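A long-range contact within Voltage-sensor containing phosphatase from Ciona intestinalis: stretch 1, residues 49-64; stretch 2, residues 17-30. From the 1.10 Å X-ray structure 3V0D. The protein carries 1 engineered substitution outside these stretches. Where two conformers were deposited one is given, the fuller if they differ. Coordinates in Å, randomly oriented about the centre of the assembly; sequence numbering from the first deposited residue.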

# COMPACT_ATOMS: atom_id res chain seq x y z
N ARG A 49 14.13 -18.21 4.91
CA ARG A 49 14.15 -17.61 3.58
C ARG A 49 14.10 -18.66 2.47
O ARG A 49 14.50 -19.81 2.67
CB ARG A 49 15.36 -16.71 3.42
CG ARG A 49 16.66 -17.42 3.67
CD ARG A 49 17.76 -16.49 4.22
NE ARG A 49 18.62 -15.98 3.14
CZ ARG A 49 19.25 -14.81 3.15
NH1 ARG A 49 19.13 -13.99 4.19
NH2 ARG A 49 19.99 -14.45 2.11
N ASN A 50 13.59 -18.24 1.32
CA ASN A 50 13.55 -19.05 0.13
C ASN A 50 14.83 -18.83 -0.66
O ASN A 50 15.03 -17.76 -1.19
CB ASN A 50 12.42 -18.58 -0.79
CG ASN A 50 11.02 -18.96 -0.31
OD1 ASN A 50 10.84 -19.61 0.73
ND2 ASN A 50 10.01 -18.52 -1.08
N PRO A 51 15.72 -19.82 -0.74
CA PRO A 51 16.95 -19.62 -1.52
C PRO A 51 16.62 -19.45 -2.99
O PRO A 51 15.83 -20.22 -3.55
CB PRO A 51 17.73 -20.92 -1.28
CG PRO A 51 17.13 -21.53 -0.04
CD PRO A 51 15.67 -21.15 -0.11
N ILE A 52 17.22 -18.44 -3.63
CA ILE A 52 16.91 -18.14 -5.03
C ILE A 52 17.15 -19.34 -5.97
O ILE A 52 16.39 -19.53 -6.91
CB ILE A 52 17.65 -16.88 -5.53
CG1 ILE A 52 17.17 -16.48 -6.92
CG2 ILE A 52 19.18 -17.08 -5.49
CD1 ILE A 52 17.47 -15.02 -7.25
N GLY A 53 18.18 -20.14 -5.69
CA GLY A 53 18.42 -21.35 -6.47
C GLY A 53 17.25 -22.31 -6.42
O GLY A 53 16.89 -22.92 -7.44
N GLU A 54 16.63 -22.45 -5.25
CA GLU A 54 15.47 -23.33 -5.11
C GLU A 54 14.22 -22.75 -5.75
O GLU A 54 13.43 -23.47 -6.35
CB GLU A 54 15.22 -23.66 -3.63
CG GLU A 54 16.21 -24.67 -3.07
CD GLU A 54 16.04 -26.00 -3.77
OE1 GLU A 54 15.04 -26.69 -3.47
OE2 GLU A 54 16.85 -26.32 -4.67
N VAL A 55 14.02 -21.44 -5.65
CA VAL A 55 12.86 -20.81 -6.27
C VAL A 55 12.96 -20.90 -7.79
O VAL A 55 11.99 -21.24 -8.48
CB VAL A 55 12.70 -19.35 -5.80
CG1 VAL A 55 11.43 -18.72 -6.39
CG2 VAL A 55 12.63 -19.28 -4.28
N SER A 56 14.15 -20.63 -8.32
CA SER A 56 14.30 -20.70 -9.77
C SER A 56 14.15 -22.15 -10.26
O SER A 56 13.49 -22.39 -11.29
CB SER A 56 15.56 -20.03 -10.26
OG SER A 56 16.66 -20.63 -9.65
N ARG A 57 14.70 -23.11 -9.52
CA ARG A 57 14.48 -24.53 -9.82
C ARG A 57 12.99 -24.90 -9.81
O ARG A 57 12.53 -25.64 -10.67
CB ARG A 57 15.27 -25.42 -8.84
CG ARG A 57 15.25 -26.91 -9.17
CD ARG A 57 16.19 -27.70 -8.27
NE ARG A 57 15.70 -27.86 -6.90
CZ ARG A 57 14.89 -28.84 -6.50
NH1 ARG A 57 14.52 -28.91 -5.22
NH2 ARG A 57 14.43 -29.74 -7.36
N PHE A 58 12.25 -24.39 -8.83
CA PHE A 58 10.82 -24.64 -8.75
C PHE A 58 10.12 -24.23 -10.04
O PHE A 58 9.35 -25.00 -10.62
CB PHE A 58 10.24 -23.88 -7.55
CG PHE A 58 8.74 -24.03 -7.39
CD1 PHE A 58 8.21 -25.02 -6.55
CD2 PHE A 58 7.84 -23.21 -8.09
CE1 PHE A 58 6.84 -25.17 -6.41
CE2 PHE A 58 6.46 -23.36 -7.96
CZ PHE A 58 5.95 -24.34 -7.12
N PHE A 59 10.35 -23.00 -10.49
CA PHE A 59 9.66 -22.51 -11.67
C PHE A 59 10.06 -23.20 -12.96
O PHE A 59 9.21 -23.54 -13.78
CB PHE A 59 9.76 -20.98 -11.75
CG PHE A 59 8.84 -20.34 -10.76
CD1 PHE A 59 7.47 -20.28 -11.05
CD2 PHE A 59 9.30 -19.87 -9.54
CE1 PHE A 59 6.58 -19.79 -10.13
CE2 PHE A 59 8.40 -19.37 -8.61
CZ PHE A 59 7.03 -19.32 -8.91
N LYS A 60 11.35 -23.46 -13.11
CA LYS A 60 11.84 -24.16 -14.29
C LYS A 60 11.31 -25.60 -14.35
O LYS A 60 11.09 -26.13 -15.45
CB LYS A 60 13.36 -24.15 -14.30
CG LYS A 60 13.90 -22.77 -14.58
CD LYS A 60 15.40 -22.78 -14.58
CE LYS A 60 15.95 -21.37 -14.58
NZ LYS A 60 17.29 -21.35 -13.88
N THR A 61 11.10 -26.21 -13.19
CA THR A 61 10.63 -27.60 -13.09
C THR A 61 9.13 -27.72 -13.25
O THR A 61 8.64 -28.57 -14.00
CB THR A 61 11.04 -28.23 -11.72
OG1 THR A 61 12.47 -28.19 -11.60
CG2 THR A 61 10.55 -29.70 -11.59
N LYS A 62 8.39 -26.86 -12.55
CA LYS A 62 6.94 -26.97 -12.46
C LYS A 62 6.19 -26.20 -13.54
O LYS A 62 5.04 -26.54 -13.87
CB LYS A 62 6.46 -26.50 -11.09
CG LYS A 62 6.97 -27.30 -9.89
CD LYS A 62 6.34 -28.65 -9.81
CE LYS A 62 6.57 -29.28 -8.44
NZ LYS A 62 6.00 -30.65 -8.44
N HIS A 63 6.81 -25.14 -14.05
CA HIS A 63 6.14 -24.27 -15.02
C HIS A 63 7.10 -23.89 -16.15
O HIS A 63 7.22 -22.71 -16.49
CB HIS A 63 5.59 -23.01 -14.32
CG HIS A 63 4.62 -23.31 -13.23
ND1 HIS A 63 3.33 -23.72 -13.47
CD2 HIS A 63 4.76 -23.28 -11.88
CE1 HIS A 63 2.71 -23.91 -12.32
NE2 HIS A 63 3.56 -23.65 -11.33
N PRO A 64 7.80 -24.89 -16.73
CA PRO A 64 8.85 -24.54 -17.70
C PRO A 64 8.33 -23.67 -18.84
O PRO A 64 7.32 -23.99 -19.49
CB PRO A 64 9.34 -25.91 -18.22
CG PRO A 64 8.23 -26.84 -17.93
CD PRO A 64 7.63 -26.35 -16.65
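Stretch 2 (17-30) RYRKDGFDLDLTYV

How a β-hairpin fits a helix is often decided by one large side chain set into a pocket of others, and this contact from the Ciona phosphatase is a clear example. Stretch 2 runs as an extended strand from Arg17, reverses through a type I' turn from Lys20 to Phe23, returns along 23-25, and turns a corner at Asp26 before the strand at 27-29. The returning strand crosses helix 52-62 at -118°, with the axes 9.4 Å apart at their closest; strand 27-29 runs only 25° from the helix direction, but farther off, at 12.6 Å.

The bump on the helix is Phe58, its chi1 in the t well, and stretch 2 supplies the hollow. Leu27 CD1 covers one face of the ring, 3.8 Å from Phe58 CE2, while the ring's edge points into the faces of both Tyr18 and Phe23, with centroids 5.1 and 5.3 Å apart and planes near perpendicular. Leu25 closes in from the strand, its CD1 4.0 Å from Phe58 CB and its CD2 4.1 Å from Val55 CG2.

Phe23 is the answering bump. Phe58 lies over one face of its ring; on the opposite face the guanidinium of Arg57 lies flat, 4.0 Å between centres and 13° between planes. Salt-bridged to Glu54 (Arg57 NH1 to Glu54 OE1, 2.9 Å), that guanidinium also makes a weak hydrogen bond from Arg57 NH1 to Gly22 O, 3.2 Å.

Polar contacts accompany the packing. Buried Asn50 brackets the backbone of the corner residue: Asp26 N donates to Asn50 OD1 at 2.8 Å, and Asn50 ND2 to Asp26 O at 2.9 Å. Toward the helix's C-terminal end, Lys62 NZ reaches Asp21 OD1 at the turn in a 2.7 Å salt bridge, and His63 NE2 and Tyr29 OH share a hydrogen bond, also 2.7 Å.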

# COMPACT_ATOMS: atom_id res chain seq x y z
N ARG A 17 3.23 -22.29 3.28
CA ARG A 17 4.30 -23.26 3.01
C ARG A 17 3.99 -24.31 1.93
O ARG A 17 3.00 -25.05 2.03
CB ARG A 17 4.71 -23.96 4.30
CG ARG A 17 6.12 -24.47 4.29
CD ARG A 17 7.08 -23.46 4.91
NE ARG A 17 8.39 -23.61 4.32
CZ ARG A 17 9.28 -22.63 4.20
NH1 ARG A 17 9.00 -21.40 4.63
NH2 ARG A 17 10.45 -22.88 3.62
N TYR A 18 4.86 -24.38 0.91
CA TYR A 18 4.83 -25.43 -0.10
C TYR A 18 5.90 -26.48 0.26
O TYR A 18 7.10 -26.22 0.18
CB TYR A 18 5.09 -24.85 -1.51
CG TYR A 18 4.96 -25.85 -2.64
CD1 TYR A 18 3.78 -25.95 -3.37
CD2 TYR A 18 6.00 -26.74 -2.94
CE1 TYR A 18 3.64 -26.89 -4.40
CE2 TYR A 18 5.87 -27.68 -3.96
CZ TYR A 18 4.69 -27.75 -4.68
OH TYR A 18 4.57 -28.69 -5.70
N ARG A 19 5.45 -27.66 0.69
CA ARG A 19 6.35 -28.73 1.13
C ARG A 19 5.99 -29.99 0.37
O ARG A 19 5.23 -30.84 0.87
CB ARG A 19 6.24 -28.98 2.63
CG ARG A 19 6.73 -27.87 3.54
CD ARG A 19 6.64 -28.30 5.01
NE ARG A 19 6.77 -27.19 5.95
CZ ARG A 19 7.90 -26.84 6.58
NH1 ARG A 19 7.91 -25.81 7.42
NH2 ARG A 19 9.03 -27.52 6.39
N LYS A 20 6.56 -30.13 -0.83
CA LYS A 20 6.13 -31.13 -1.79
C LYS A 20 7.20 -31.35 -2.85
O LYS A 20 7.91 -30.41 -3.23
CB LYS A 20 4.82 -30.68 -2.45
CG LYS A 20 4.01 -31.77 -3.12
CD LYS A 20 2.52 -31.43 -3.13
CE LYS A 20 2.15 -30.43 -4.22
NZ LYS A 20 0.70 -30.07 -4.16
N ASP A 21 7.33 -32.59 -3.31
CA ASP A 21 8.19 -32.95 -4.44
C ASP A 21 9.63 -32.45 -4.32
O ASP A 21 10.24 -32.04 -5.31
CB ASP A 21 7.56 -32.48 -5.76
CG ASP A 21 6.16 -33.01 -5.95
OD1 ASP A 21 5.29 -32.22 -6.38
OD2 ASP A 21 5.91 -34.20 -5.65
N GLY A 22 10.16 -32.47 -3.10
CA GLY A 22 11.53 -32.06 -2.85
C GLY A 22 11.76 -30.57 -2.74
O GLY A 22 12.90 -30.12 -2.79
N PHE A 23 10.68 -29.80 -2.58
CA PHE A 23 10.75 -28.36 -2.32
C PHE A 23 10.21 -28.06 -0.94
O PHE A 23 9.33 -28.77 -0.43
CB PHE A 23 9.95 -27.57 -3.36
CG PHE A 23 10.51 -27.66 -4.74
CD1 PHE A 23 9.99 -28.57 -5.66
CD2 PHE A 23 11.58 -26.85 -5.12
CE1 PHE A 23 10.52 -28.65 -6.95
CE2 PHE A 23 12.11 -26.93 -6.41
CZ PHE A 23 11.59 -27.83 -7.32
N ASP A 24 10.75 -27.02 -0.34
CA ASP A 24 10.26 -26.52 0.93
C ASP A 24 10.39 -25.01 0.85
O ASP A 24 11.45 -24.46 1.14
CB ASP A 24 11.08 -27.11 2.09
CG ASP A 24 10.46 -26.83 3.44
OD1 ASP A 24 10.85 -27.52 4.41
OD2 ASP A 24 9.60 -25.93 3.55
N LEU A 25 9.30 -24.35 0.46
CA LEU A 25 9.32 -22.92 0.16
C LEU A 25 8.14 -22.17 0.76
O LEU A 25 7.04 -22.73 0.88
CB LEU A 25 9.34 -22.69 -1.36
CG LEU A 25 10.59 -23.18 -2.12
CD1 LEU A 25 10.35 -23.13 -3.63
CD2 LEU A 25 11.83 -22.35 -1.76
N ASP A 26 8.37 -20.90 1.10
CA ASP A 26 7.30 -19.98 1.46
C ASP A 26 6.66 -19.50 0.15
O ASP A 26 7.14 -18.55 -0.49
CB ASP A 26 7.89 -18.82 2.28
CG ASP A 26 6.83 -17.87 2.83
OD1 ASP A 26 5.64 -18.00 2.48
OD2 ASP A 26 7.20 -17.02 3.69
N LEU A 27 5.60 -20.18 -0.27
CA LEU A 27 5.04 -20.02 -1.61
C LEU A 27 3.64 -20.58 -1.53
O LEU A 27 3.42 -21.67 -0.97
CB LEU A 27 5.92 -20.80 -2.60
CG LEU A 27 5.55 -20.78 -4.08
CD1 LEU A 27 6.79 -21.00 -4.94
CD2 LEU A 27 4.45 -21.82 -4.44
N THR A 28 2.69 -19.84 -2.10
CA THR A 28 1.28 -20.18 -2.02
C THR A 28 0.66 -20.08 -3.40
O THR A 28 0.79 -19.03 -4.06
CB THR A 28 0.54 -19.18 -1.10
OG1 THR A 28 1.15 -19.15 0.20
CG2 THR A 28 -0.96 -19.48 -1.00
N TYR A 29 -0.05 -21.12 -3.84
CA TYR A 29 -0.93 -21.01 -4.99
C TYR A 29 -2.22 -20.34 -4.56
O TYR A 29 -3.11 -20.96 -3.97
CB TYR A 29 -1.22 -22.38 -5.62
CG TYR A 29 -0.09 -22.90 -6.45
CD1 TYR A 29 0.97 -23.61 -5.88
CD2 TYR A 29 -0.05 -22.66 -7.82
CE1 TYR A 29 2.01 -24.10 -6.65
CE2 TYR A 29 0.98 -23.14 -8.62
CZ TYR A 29 2.02 -23.86 -8.03
OH TYR A 29 3.06 -24.35 -8.78
N VAL A 30 -2.30 -19.03 -4.77
CA VAL A 30 -3.53 -18.29 -4.49
C VAL A 30 -4.67 -18.80 -5.37
O VAL A 30 -5.78 -19.01 -4.88
CB VAL A 30 -3.29 -16.77 -4.63
CG1 VAL A 30 -4.60 -16.00 -4.45
CG2 VAL A 30 -2.22 -16.30 -3.61
O HOH W 1 11.23 -19.69 3.41
O HOH W 2 12.89 -31.64 -6.03
O HOH W 3 13.34 -26.11 -1.52